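Local coordinates for periplasmic binding protein/LacI transcriptional regulator (Clostridium phytofermentans, PDB 3BRS) that probably binds a sugar outside the membrane and hands it to a transport system, at residues Y7-P12 and R64-I69; L93-S98 and D106-T111; I134-F139 and N162-I167. One frame throughout, in Å; residues are numbered along the deposited sequence. Where two conformers were deposited one is given.

Contact 1. Residues Y7-P12 and R64-I69; sequences YMICIP and RKPDVI
Strands 7-11 and 68-71 are parallel neighbours in the doubly wound alpha/beta sheet of a type I periplasmic binding protein, and this contact is where they begin to pair. The side chain of Y7 bridges the approach to the second strand. From CB, with CG anti to the backbone N (chi1 177°), it runs past P66: CD1 comes to 3.5 Å from P66 CA, and P66 CB sits over one ring face, 4.2 Å from the centroid, in a CH-pi contact offset toward the rim. Further out, Y7 CE1 has R64 O at 3.3 Å, in the ring plane. At the tip, OH meets the aliphatic CD of the extended R64 chain, whose guanidinium is turned only 15° from the ring plane. Both polar ends converge on E41, with a hydrogen bond from Y7 OH and a salt bridge from R64 NH1.

On the backbone, the oxygen of Y7 accepts D67 N at 2.5 Å, nearly along the C=O axis, and V68 N more weakly. Regular parallel pairing follows, I9 N donating to V68 O at 3.0 Å; M8 CG packs on V68 CB on one sheet face, while I9 CD1 reaches R64 CB and P66 CB on the other. D67 ties down the strand start, its OD2 accepting Y7 N at 3.0 Å through the anti lone pair, 168° at the hydrogen.

Contact 2. Residues L93-S98 and D106-T111; sequences LIVIDS and DITVAT
A parallel strand pair in the sheet of the N-terminal alpha/beta domain, 93-96 beside 107-110, makes up this contact, and the chain gets from one to the other through a short connection with neither helix nor strand. The segment axes run 4.7 Å apart with 19° between their directions. I94, V95 and I96 stand opposite I107, T108 and V109 in unbroken register. The central bonds are well formed: V95 N donates to I107 O at 2.8 Å and V95 O accepts V109 N at 2.9 Å, both nearly along the C=O axis, so V95 is held to the neighbouring strand through both its N-H and its C=O.

On the face of I94, I107 and V109, the I94 and I107 side chains lie alongside each other and point the same way; L260 of helix 246-262 covers both. On the opposite face V95 CB lies 3.9 Å from T108 OG1. D106 fixes the start of the pair with two bonds to one residue: its N donates to L93 O, while its OD2 accepts L93 N at 2.8 Å from above the carboxylate plane.

At the C-terminal end, I96-S98 form a classic gamma turn, with D97 at phi 67°, psi -55° and S98 N bonded to I96 O at 2.7 Å. The turn still lets D97 N donate to V109 O, and D97 packs against F21 and W22 of helix 20-36. With CG anti to the backbone N, D97 sends its OD1 to a water, which donates to it at 3.0 Å and accepts T111 N at 3.0 Å.

Contact 3. Residues I134-F139 and N162-I167; sequences IGVISF and NKIEAI
Peptide groups are the flat units that meet here, joined N-H to C=O, and no aromatic ring takes part. The I134 carbonyl is met nearly along its axis by E165 N at 2.7 Å, with 175° at the hydrogen, and the A166 carbonyl receives V136 N just as directly at 2.8 Å. A weak, bent bond from I134 N to K163 O precedes them.

The register is not regular. I134 pairs with I164 and V136 with I167, so a single residue, G135, stands opposite two, E165 and A166. This is a beta bulge, and the backbone of E165 is locally helical (psi -42°). One consequence is that A166 N, buried here, has no hydrogen-bond partner in the model.

Because of the extra residue, I164 and I167 both turn to the face that carries I134 and V136. V136 sits between them: its CG2 touches I164 CG2 at 3.8 Å, and its CB meets I167 CG2, also at 3.8 Å, from a side chain lying alongside and pointing the same way. I134 CG2 reaches I164 CG1 obliquely at 4.2 Å, while its CD1 crosses the K163 side chain at about a right angle, 3.8 Å from CB. The K163 amine leads away, to G132 O and V128 O. Helix 144-157 packs on this same face through L157 on I134 and E150 on I167. Strand 133-138, that helix and strand 164-169 make a beta-alpha-beta crossover, the repeating unit of the Rossmann-like second domain of periplasmic binding proteins.

Overall arrangement
From the N terminus, strand 7-11 waits through helix 20-36, strand 39-42 and helix 51-63 before contact 1 closes this long loop. Contact 2 closes a much shorter one soon after, and contact 3 closes the third around helix 144-157. The three follow in series, with no nesting or crossing. Contacts 1 and 2 lie in the same parallel sheet: strands 68-71 and 92-96 adjoin, and I69 O lies 3.1 Å from I94 N, probably hydrogen-bonded. In each, an aspartate just before the later strand accepts a backbone N of the earlier one. Contact 3 belongs to the other sheet, its centre about 28 Å from that of contact 2, on the opposite side of the chain's centre.

Contact 1. Residues Y7-P12 and R64-I69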
ATOM      1  N   TYR A   7      26.005  -2.357   3.369  1.00 29.79           N
ATOM      2  CA  TYR A   7      25.053  -3.336   3.906  1.00 29.70           C
ATOM      3  C   TYR A   7      23.696  -2.623   4.249  1.00 32.30           C
ATOM      4  O   TYR A   7      23.640  -1.743   5.114  1.00 33.06           O
ATOM      5  CB  TYR A   7      25.681  -4.111   5.091  1.00 31.24           C
ATOM      6  CG  TYR A   7      24.847  -5.126   5.832  1.00 32.76           C
ATOM      7  CD1 TYR A   7      25.048  -5.298   7.266  1.00 25.65           C
ATOM      8  CD2 TYR A   7      23.862  -5.919   5.165  1.00 29.73           C
ATOM      9  CE1 TYR A   7      24.270  -6.167   8.015  1.00 25.11           C
ATOM     10  CE2 TYR A   7      23.055  -6.845   5.901  1.00 34.70           C
ATOM     11  CZ  TYR A   7      23.281  -6.959   7.342  1.00 28.43           C
ATOM     12  OH  TYR A   7      22.540  -7.853   8.090  1.00 38.27           O
ATOM     13  N   MET A   8      22.639  -3.036   3.543  1.00 29.46           N
ATOM     14  CA  MET A   8      21.280  -2.455   3.626  1.00 29.83           C
ATOM     15  C   MET A   8      20.279  -3.539   4.021  1.00 29.69           C
ATOM     16  O   MET A   8      20.377  -4.673   3.599  1.00 28.90           O
ATOM     17  CB  MET A   8      20.832  -1.863   2.283  1.00 31.47           C
ATOM     18  CG  MET A   8      21.726  -0.732   1.678  1.00 38.29           C
ATOM     19  SD  MET A   8      20.826   0.395   0.524  1.00 25.49           S
ATOM     20  CE  MET A   8      22.226   1.397   0.083  1.00 46.93           C
ATOM     21  N   ILE A   9      19.345  -3.231   4.910  1.00 29.57           N
ATOM     22  CA  ILE A   9      18.346  -4.285   5.242  1.00 27.83           C
ATOM     23  C   ILE A   9      16.998  -3.726   4.897  1.00 30.89           C
ATOM     24  O   ILE A   9      16.663  -2.638   5.365  1.00 27.01           O
ATOM     25  CB  ILE A   9      18.422  -4.657   6.745  1.00 26.15           C
ATOM     26  CG1 ILE A   9      19.733  -5.412   7.041  1.00 23.57           C
ATOM     27  CG2 ILE A   9      17.130  -5.519   7.179  1.00 30.27           C
ATOM     28  CD1 ILE A   9      19.938  -5.646   8.668  1.00 27.22           C
ATOM     29  N   CYS A  10      16.248  -4.442   4.050  1.00 33.94           N
ATOM     30  CA  CYS A  10      14.890  -4.006   3.663  1.00 33.33           C
ATOM     31  C   CYS A  10      13.820  -4.668   4.542  1.00 33.18           C
ATOM     32  O   CYS A  10      13.875  -5.911   4.742  1.00 35.66           O
ATOM     33  CB  CYS A  10      14.646  -4.365   2.168  1.00 33.13           C
ATOM     34  SG  CYS A  10      12.977  -3.803   1.760  1.00 33.61           S
ATOM     35  N   ILE A  11      12.865  -3.896   5.064  1.00 29.85           N
ATOM     36  CA  ILE A  11      11.848  -4.452   5.976  1.00 31.78           C
ATOM     37  C   ILE A  11      10.524  -4.116   5.422  1.00 32.57           C
ATOM     38  O   ILE A  11       9.989  -3.070   5.745  1.00 30.82           O
ATOM     39  CB  ILE A  11      11.955  -3.955   7.435  1.00 31.93           C
ATOM     40  CG1 ILE A  11      13.403  -4.077   7.955  1.00 23.99           C
ATOM     41  CG2 ILE A  11      10.883  -4.590   8.357  1.00 29.07           C
ATOM     42  CD1 ILE A  11      13.587  -3.524   9.424  1.00 31.33           C
ATOM     43  N   PRO A  12      10.028  -4.934   4.490  1.00 34.31           N
ATOM     44  CA  PRO A  12       8.666  -4.671   3.962  1.00 31.92           C
ATOM     45  C   PRO A  12       7.583  -4.931   5.034  1.00 32.64           C
ATOM     46  O   PRO A  12       7.904  -5.279   6.166  1.00 34.10           O
ATOM     47  CB  PRO A  12       8.527  -5.621   2.797  1.00 31.61           C
ATOM     48  CG  PRO A  12       9.926  -6.278   2.581  1.00 36.56           C
ATOM     49  CD  PRO A  12      10.647  -6.127   3.901  1.00 35.47           C
ATOM     50  N   ARG A  64      22.116  -5.950  13.624  1.00 37.04           N
ATOM     51  CA  ARG A  64      22.988  -6.411  12.525  1.00 32.18           C
ATOM     52  C   ARG A  64      23.949  -5.351  11.993  1.00 32.62           C
ATOM     53  O   ARG A  64      24.793  -5.657  11.193  1.00 30.82           O
ATOM     54  CB  ARG A  64      22.200  -6.996  11.387  1.00 29.15           C
ATOM     55  CG  ARG A  64      21.488  -8.288  11.784  1.00 29.76           C
ATOM     56  CD  ARG A  64      20.876  -8.980  10.560  1.00 23.12           C
ATOM     57  NE  ARG A  64      19.846  -9.964  10.991  1.00 23.06           N
ATOM     58  CZ  ARG A  64      19.205 -10.736  10.135  1.00 34.40           C
ATOM     59  NH1 ARG A  64      19.486 -10.623   8.810  1.00 24.19           N
ATOM     60  NH2 ARG A  64      18.287 -11.593  10.604  1.00 32.69           N
ATOM     61  N   LYS A  65      23.843  -4.087  12.439  1.00 38.04           N
ATOM     62  CA  LYS A  65      24.810  -2.973  12.037  1.00 36.45           C
ATOM     63  C   LYS A  65      24.862  -2.835  10.480  1.00 36.30           C
ATOM     64  O   LYS A  65      25.883  -2.819   9.831  1.00 38.00           O
ATOM     65  CB  LYS A  65      26.177  -3.088  12.742  1.00 37.60           C
ATOM     66  CG  LYS A  65      25.995  -3.145  14.328  1.00 30.04           C
ATOM     67  CD  LYS A  65      27.226  -2.946  15.141  1.00 39.29           C
ATOM     68  CE  LYS A  65      26.895  -2.505  16.621  1.00 38.15           C
ATOM     69  NZ  LYS A  65      25.869  -3.336  17.365  1.00 53.85           N
ATOM     70  N   PRO A  66      23.706  -2.681   9.886  1.00 32.27           N
ATOM     71  CA  PRO A  66      23.652  -2.281   8.440  1.00 27.64           C
ATOM     72  C   PRO A  66      23.975  -0.751   8.303  1.00 27.32           C
ATOM     73  O   PRO A  66      24.044  -0.001   9.327  1.00 28.60           O
ATOM     74  CB  PRO A  66      22.225  -2.548   8.092  1.00 24.71           C
ATOM     75  CG  PRO A  66      21.502  -2.099   9.529  1.00 24.16           C
ATOM     76  CD  PRO A  66      22.396  -2.700  10.567  1.00 31.02           C
ATOM     77  N   ASP A  67      24.208  -0.287   7.084  1.00 25.19           N
ATOM     78  CA  ASP A  67      24.414   1.116   6.826  1.00 27.13           C
ATOM     79  C   ASP A  67      23.058   1.826   6.682  1.00 28.72           C
ATOM     80  O   ASP A  67      22.907   3.022   6.987  1.00 31.32           O
ATOM     81  CB  ASP A  67      25.194   1.218   5.516  1.00 29.42           C
ATOM     82  CG  ASP A  67      26.654   0.808   5.669  1.00 36.97           C
ATOM     83  OD1 ASP A  67      27.330   1.303   6.611  1.00 36.60           O
ATOM     84  OD2 ASP A  67      27.076  -0.043   4.874  1.00 36.74           O
ATOM     85  N   VAL A  68      22.051   1.070   6.249  1.00 26.93           N
ATOM     86  CA  VAL A  68      20.734   1.620   5.864  0.50 26.13           C
ATOM     87  C   VAL A  68      19.667   0.634   6.231  1.00 28.03           C
ATOM     88  O   VAL A  68      19.865  -0.564   6.062  1.00 29.85           O
ATOM     89  CB  VAL A  68      20.602   1.828   4.313  0.50 25.92           C
ATOM     90  CG1 VAL A  68      19.187   2.365   3.953  0.50  9.35           C
ATOM     91  CG2 VAL A  68      21.703   2.769   3.750  0.50 10.14           C
ATOM     92  N   ILE A  69      18.528   1.103   6.705  1.00 29.63           N
ATOM     93  CA  ILE A  69      17.384   0.194   6.795  1.00 29.40           C
ATOM     94  C   ILE A  69      16.307   0.819   5.931  1.00 29.62           C
ATOM     95  O   ILE A  69      16.055   2.034   6.053  1.00 27.98           O
ATOM     96  CB  ILE A  69      16.900   0.152   8.249  1.00 30.51           C
ATOM     97  CG1 ILE A  69      17.678  -0.905   9.062  1.00 34.89           C
ATOM     98  CG2 ILE A  69      15.334   0.024   8.340  1.00 24.66           C
ATOM     99  CD1 ILE A  69      17.571  -0.625  10.661  1.00 27.55           C
TER

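Contact 2. Residues L93-S98 and D106-T111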
ATOM      1  N   LEU A  93      17.730   5.890   7.487  1.00 29.59           N
ATOM      2  CA  LEU A  93      16.421   5.365   7.319  1.00 28.82           C
ATOM      3  C   LEU A  93      15.840   5.869   6.004  1.00 29.45           C
ATOM      4  O   LEU A  93      15.641   7.081   5.860  1.00 32.89           O
ATOM      5  CB  LEU A  93      15.522   5.783   8.485  1.00 28.59           C
ATOM      6  CG  LEU A  93      14.061   5.373   8.471  1.00 34.87           C
ATOM      7  CD1 LEU A  93      13.857   3.846   8.264  1.00 26.79           C
ATOM      8  CD2 LEU A  93      13.491   5.802   9.760  1.00 37.87           C
ATOM      9  N   ILE A  94      15.535   4.963   5.083  1.00 25.88           N
ATOM     10  CA  ILE A  94      14.602   5.215   3.944  1.00 26.20           C
ATOM     11  C   ILE A  94      13.239   4.661   4.253  1.00 29.15           C
ATOM     12  O   ILE A  94      13.081   3.474   4.616  1.00 34.20           O
ATOM     13  CB  ILE A  94      15.087   4.527   2.603  1.00 23.69           C
ATOM     14  CG1 ILE A  94      16.469   4.899   2.329  1.00 26.61           C
ATOM     15  CG2 ILE A  94      14.193   4.851   1.316  1.00 22.95           C
ATOM     16  CD1 ILE A  94      16.708   6.323   2.565  1.00 32.55           C
ATOM     17  N   VAL A  95      12.220   5.500   4.182  1.00 28.28           N
ATOM     18  CA  VAL A  95      10.872   4.950   4.263  1.00 26.06           C
ATOM     19  C   VAL A  95      10.366   4.605   2.846  1.00 28.84           C
ATOM     20  O   VAL A  95      10.461   5.419   1.978  1.00 31.37           O
ATOM     21  CB  VAL A  95       9.951   5.760   5.034  1.00 26.51           C
ATOM     22  CG1 VAL A  95       8.516   5.344   4.673  1.00 36.84           C
ATOM     23  CG2 VAL A  95      10.230   5.551   6.570  1.00 33.22           C
ATOM     24  N   ILE A  96       9.930   3.348   2.623  1.00 29.00           N
ATOM     25  CA  ILE A  96       9.358   2.966   1.343  1.00 32.76           C
ATOM     26  C   ILE A  96       7.817   2.625   1.473  1.00 34.37           C
ATOM     27  O   ILE A  96       7.364   2.032   2.459  1.00 34.29           O
ATOM     28  CB  ILE A  96      10.064   1.755   0.843  1.00 34.60           C
ATOM     29  CG1 ILE A  96      10.178   0.772   1.998  1.00 28.70           C
ATOM     30  CG2 ILE A  96      11.402   2.132   0.103  1.00 36.27           C
ATOM     31  CD1 ILE A  96      10.389  -0.682   1.530  1.00 25.70           C
ATOM     32  N   ASP A  97       7.012   3.018   0.498  1.00 35.96           N
ATOM     33  CA  ASP A  97       5.560   2.725   0.538  1.00 32.49           C
ATOM     34  C   ASP A  97       4.750   3.424   1.623  1.00 30.34           C
ATOM     35  O   ASP A  97       3.844   4.127   1.268  1.00 27.16           O
ATOM     36  CB  ASP A  97       5.361   1.218   0.603  1.00 34.84           C
ATOM     37  CG  ASP A  97       3.890   0.816   0.710  1.00 56.69           C
ATOM     38  OD1 ASP A  97       3.106   1.250  -0.123  1.00 41.05           O
ATOM     39  OD2 ASP A  97       3.501   0.079   1.612  1.00 42.83           O
ATOM     40  N   SER A  98       5.094   3.320   2.927  1.00 30.13           N
ATOM     41  CA  SER A  98       4.105   3.638   3.975  1.00 30.77           C
ATOM     42  C   SER A  98       4.779   4.323   5.095  1.00 32.49           C
ATOM     43  O   SER A  98       5.642   3.712   5.712  1.00 32.47           O
ATOM     44  CB  SER A  98       3.422   2.407   4.520  1.00 31.07           C
ATOM     45  OG  SER A  98       2.179   2.800   5.118  1.00 31.07           O
ATOM     46  N   ASP A 106      14.913   9.726   6.544  1.00 34.17           N
ATOM     47  CA  ASP A 106      15.911  10.499   5.799  1.00 35.06           C
ATOM     48  C   ASP A 106      15.380  10.758   4.381  1.00 34.04           C
ATOM     49  O   ASP A 106      15.455  11.860   3.907  1.00 36.56           O
ATOM     50  CB  ASP A 106      17.306   9.838   5.781  1.00 36.74           C
ATOM     51  CG  ASP A 106      17.892   9.658   7.173  1.00 56.05           C
ATOM     52  OD1 ASP A 106      17.841  10.602   7.972  1.00 40.48           O
ATOM     53  OD2 ASP A 106      18.388   8.563   7.491  1.00 44.94           O
ATOM     54  N   ILE A 107      14.819   9.756   3.739  1.00 30.85           N
ATOM     55  CA  ILE A 107      14.013   9.955   2.523  1.00 29.91           C
ATOM     56  C   ILE A 107      12.770   9.043   2.536  1.00 30.35           C
ATOM     57  O   ILE A 107      12.800   7.991   3.136  1.00 31.17           O
ATOM     58  CB  ILE A 107      14.860   9.971   1.192  1.00 32.15           C
ATOM     59  CG1 ILE A 107      13.957   9.734  -0.012  1.00 40.56           C
ATOM     60  CG2 ILE A 107      15.993   9.004   1.231  1.00 45.38           C
ATOM     61  CD1 ILE A 107      14.628   9.647  -1.267  1.00 41.65           C
ATOM     62  N   THR A 108      11.643   9.511   2.007  1.00 29.87           N
ATOM     63  CA  THR A 108      10.451   8.664   1.746  1.00 33.15           C
ATOM     64  C   THR A 108      10.183   8.432   0.237  1.00 34.10           C
ATOM     65  O   THR A 108      10.032   9.391  -0.471  1.00 36.47           O
ATOM     66  CB  THR A 108       9.234   9.347   2.304  1.00 33.37           C
ATOM     67  OG1 THR A 108       9.377   9.367   3.732  1.00 35.32           O
ATOM     68  CG2 THR A 108       7.913   8.570   1.901  1.00 30.25           C
ATOM     69  N   VAL A 109      10.140   7.183  -0.244  1.00 31.81           N
ATOM     70  CA  VAL A 109       9.735   6.920  -1.640  1.00 31.14           C
ATOM     71  C   VAL A 109       8.369   6.246  -1.621  1.00 29.79           C
ATOM     72  O   VAL A 109       8.255   5.141  -1.108  1.00 28.95           O
ATOM     73  CB  VAL A 109      10.701   6.048  -2.405  1.00 30.26           C
ATOM     74  CG1 VAL A 109      10.372   6.169  -3.978  1.00 29.86           C
ATOM     75  CG2 VAL A 109      12.159   6.513  -2.102  1.00 27.93           C
ATOM     76  N   ALA A 110       7.337   6.882  -2.175  1.00 25.53           N
ATOM     77  CA  ALA A 110       6.012   6.243  -2.123  1.00 25.65           C
ATOM     78  C   ALA A 110       5.167   6.668  -3.241  1.00 26.98           C
ATOM     79  O   ALA A 110       5.497   7.619  -3.957  1.00 32.49           O
ATOM     80  CB  ALA A 110       5.291   6.620  -0.733  1.00 23.36           C
ATOM     81  N   THR A 111       3.989   6.082  -3.351  1.00 26.00           N
ATOM     82  CA  THR A 111       2.944   6.678  -4.235  1.00 30.72           C
ATOM     83  C   THR A 111       2.336   7.869  -3.510  1.00 33.58           C
ATOM     84  O   THR A 111       2.261   7.883  -2.263  1.00 34.57           O
ATOM     85  CB  THR A 111       1.835   5.583  -4.489  1.00 32.34           C
ATOM     86  OG1 THR A 111       2.503   4.398  -4.918  1.00 26.35           O
ATOM     87  CG2 THR A 111       0.820   5.964  -5.546  1.00 33.01           C
TER
HETATM   88  O   HOH W   1       2.941   3.726  -1.728  1.00 39.30           O

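Contact 3. Residues I134-F139 and N162-I167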
ATOM      1  N   ILE A 134     -22.305   2.750  -2.088  1.00 29.45           N
ATOM      2  CA  ILE A 134     -20.901   2.422  -2.294  1.00 26.79           C
ATOM      3  C   ILE A 134     -20.456   1.601  -1.130  1.00 25.77           C
ATOM      4  O   ILE A 134     -20.698   1.992   0.036  1.00 32.61           O
ATOM      5  CB  ILE A 134     -19.957   3.757  -2.406  1.00 25.93           C
ATOM      6  CG1 ILE A 134     -20.229   4.548  -3.695  1.00 25.29           C
ATOM      7  CG2 ILE A 134     -18.451   3.426  -2.297  1.00 29.21           C
ATOM      8  CD1 ILE A 134     -19.894   6.044  -3.502  1.00 23.97           C
ATOM      9  N   GLY A 135     -19.784   0.470  -1.384  1.00 22.20           N
ATOM     10  CA  GLY A 135     -19.176  -0.198  -0.224  1.00 18.91           C
ATOM     11  C   GLY A 135     -17.682  -0.172  -0.375  1.00 22.76           C
ATOM     12  O   GLY A 135     -17.142  -0.321  -1.491  1.00 22.20           O
ATOM     13  N   VAL A 136     -16.991  -0.013   0.749  1.00 23.65           N
ATOM     14  CA  VAL A 136     -15.523  -0.051   0.712  1.00 23.50           C
ATOM     15  C   VAL A 136     -14.872  -1.180   1.509  1.00 24.33           C
ATOM     16  O   VAL A 136     -15.163  -1.417   2.703  1.00 23.94           O
ATOM     17  CB  VAL A 136     -14.923   1.241   1.258  1.00 21.76           C
ATOM     18  CG1 VAL A 136     -13.411   1.372   1.047  1.00 26.25           C
ATOM     19  CG2 VAL A 136     -15.637   2.450   0.672  1.00 17.30           C
ATOM     20  N   ILE A 137     -13.958  -1.864   0.851  1.00 24.98           N
ATOM     21  CA  ILE A 137     -13.066  -2.802   1.539  1.00 25.68           C
ATOM     22  C   ILE A 137     -11.666  -2.168   1.582  1.00 25.74           C
ATOM     23  O   ILE A 137     -10.922  -1.991   0.503  1.00 24.42           O
ATOM     24  CB  ILE A 137     -12.964  -4.195   0.882  1.00 29.77           C
ATOM     25  CG1 ILE A 137     -14.319  -4.858   0.661  1.00 26.80           C
ATOM     26  CG2 ILE A 137     -12.059  -5.132   1.814  1.00 23.39           C
ATOM     27  CD1 ILE A 137     -15.245  -4.860   1.991  1.00 34.25           C
ATOM     28  N   SER A 138     -11.310  -1.832   2.822  1.00 25.23           N
ATOM     29  CA  SER A 138      -9.969  -1.393   3.165  1.00 27.37           C
ATOM     30  C   SER A 138      -9.158  -2.547   3.730  1.00 30.33           C
ATOM     31  O   SER A 138      -9.632  -3.698   3.851  1.00 31.41           O
ATOM     32  CB  SER A 138      -9.977  -0.208   4.102  1.00 25.54           C
ATOM     33  OG  SER A 138      -8.695   0.410   4.033  1.00 30.12           O
ATOM     34  N   PHE A 139      -7.907  -2.235   4.018  1.00 29.29           N
ATOM     35  CA  PHE A 139      -6.956  -3.178   4.488  1.00 25.38           C
ATOM     36  C   PHE A 139      -6.577  -2.873   5.973  1.00 28.33           C
ATOM     37  O   PHE A 139      -7.359  -3.184   6.906  1.00 30.03           O
ATOM     38  CB  PHE A 139      -5.759  -3.305   3.536  1.00 23.64           C
ATOM     39  CG  PHE A 139      -5.068  -2.008   3.098  1.00 22.13           C
ATOM     40  CD1 PHE A 139      -5.701  -1.121   2.194  1.00 29.28           C
ATOM     41  CD2 PHE A 139      -3.732  -1.790   3.395  1.00 29.20           C
ATOM     42  CE1 PHE A 139      -5.061   0.083   1.701  1.00 27.45           C
ATOM     43  CE2 PHE A 139      -3.034  -0.634   2.911  1.00 24.31           C
ATOM     44  CZ  PHE A 139      -3.698   0.322   2.013  1.00 26.12           C
ATOM     45  N   ASN A 162     -21.168  10.865   1.222  1.00 39.15           N
ATOM     46  CA  ASN A 162     -22.198  10.275   2.058  1.00 38.43           C
ATOM     47  C   ASN A 162     -22.826   9.010   1.398  1.00 36.96           C
ATOM     48  O   ASN A 162     -23.617   8.331   2.021  1.00 36.89           O
ATOM     49  CB  ASN A 162     -23.293  11.348   2.289  1.00 41.01           C
ATOM     50  CG  ASN A 162     -24.034  11.731   0.998  1.00 38.68           C
ATOM     51  OD1 ASN A 162     -25.231  11.992   1.020  1.00 48.51           O
ATOM     52  ND2 ASN A 162     -23.335  11.741  -0.124  1.00 45.79           N
ATOM     53  N   LYS A 163     -22.533   8.747   0.120  1.00 33.22           N
ATOM     54  CA  LYS A 163     -23.013   7.559  -0.516  1.00 30.78           C
ATOM     55  C   LYS A 163     -22.226   6.293  -0.053  1.00 30.99           C
ATOM     56  O   LYS A 163     -22.703   5.194  -0.228  1.00 31.01           O
ATOM     57  CB  LYS A 163     -22.999   7.734  -2.042  1.00 32.49           C
ATOM     58  CG  LYS A 163     -24.179   8.543  -2.558  1.00 55.71           C
ATOM     59  CD  LYS A 163     -24.209   8.562  -4.079  1.00 49.11           C
ATOM     60  CE  LYS A 163     -25.596   8.977  -4.615  1.00 59.88           C
ATOM     61  NZ  LYS A 163     -26.136   8.034  -5.683  1.00 50.05           N
ATOM     62  N   ILE A 164     -21.049   6.446   0.550  1.00 30.36           N
ATOM     63  CA  ILE A 164     -20.372   5.318   1.172  1.00 34.44           C
ATOM     64  C   ILE A 164     -21.224   4.769   2.294  1.00 38.24           C
ATOM     65  O   ILE A 164     -21.491   5.456   3.295  1.00 39.83           O
ATOM     66  CB  ILE A 164     -19.006   5.726   1.754  1.00 34.97           C
ATOM     67  CG1 ILE A 164     -18.167   6.363   0.661  1.00 26.82           C
ATOM     68  CG2 ILE A 164     -18.314   4.507   2.442  1.00 26.38           C
ATOM     69  CD1 ILE A 164     -16.736   6.755   1.142  1.00 34.92           C
ATOM     70  N   GLU A 165     -21.617   3.512   2.129  1.00 39.26           N
ATOM     71  CA  GLU A 165     -22.506   2.843   3.042  1.00 39.73           C
ATOM     72  C   GLU A 165     -21.764   2.346   4.243  1.00 40.95           C
ATOM     73  O   GLU A 165     -22.219   2.413   5.419  1.00 41.40           O
ATOM     74  CB  GLU A 165     -23.070   1.654   2.306  1.00 39.88           C
ATOM     75  CG  GLU A 165     -24.342   1.226   2.837  1.00 58.56           C
ATOM     76  CD  GLU A 165     -25.515   1.955   2.255  1.00 49.78           C
ATOM     77  OE1 GLU A 165     -25.749   1.830   1.038  1.00 51.39           O
ATOM     78  OE2 GLU A 165     -26.256   2.553   3.060  1.00 56.80           O
ATOM     79  N   ALA A 166     -20.599   1.815   3.936  1.00 40.16           N
ATOM     80  CA  ALA A 166     -19.786   1.207   4.945  1.00 38.00           C
ATOM     81  C   ALA A 166     -18.356   0.976   4.482  1.00 32.80           C
ATOM     82  O   ALA A 166     -18.060   0.761   3.252  1.00 30.98           O
ATOM     83  CB  ALA A 166     -20.424  -0.098   5.423  1.00 39.34           C
ATOM     84  N   ILE A 167     -17.485   0.995   5.482  1.00 27.67           N
ATOM     85  CA  ILE A 167     -16.075   0.652   5.263  1.00 28.57           C
ATOM     86  C   ILE A 167     -15.653  -0.499   6.091  1.00 30.52           C
ATOM     87  O   ILE A 167     -15.705  -0.429   7.322  1.00 32.12           O
ATOM     88  CB  ILE A 167     -15.053   1.805   5.456  1.00 25.81           C
ATOM     89  CG1 ILE A 167     -15.586   3.052   4.744  1.00 34.10           C
ATOM     90  CG2 ILE A 167     -13.698   1.361   4.835  1.00 25.52           C
ATOM     91  CD1 ILE A 167     -14.661   4.213   4.585  1.00 36.38           C
TER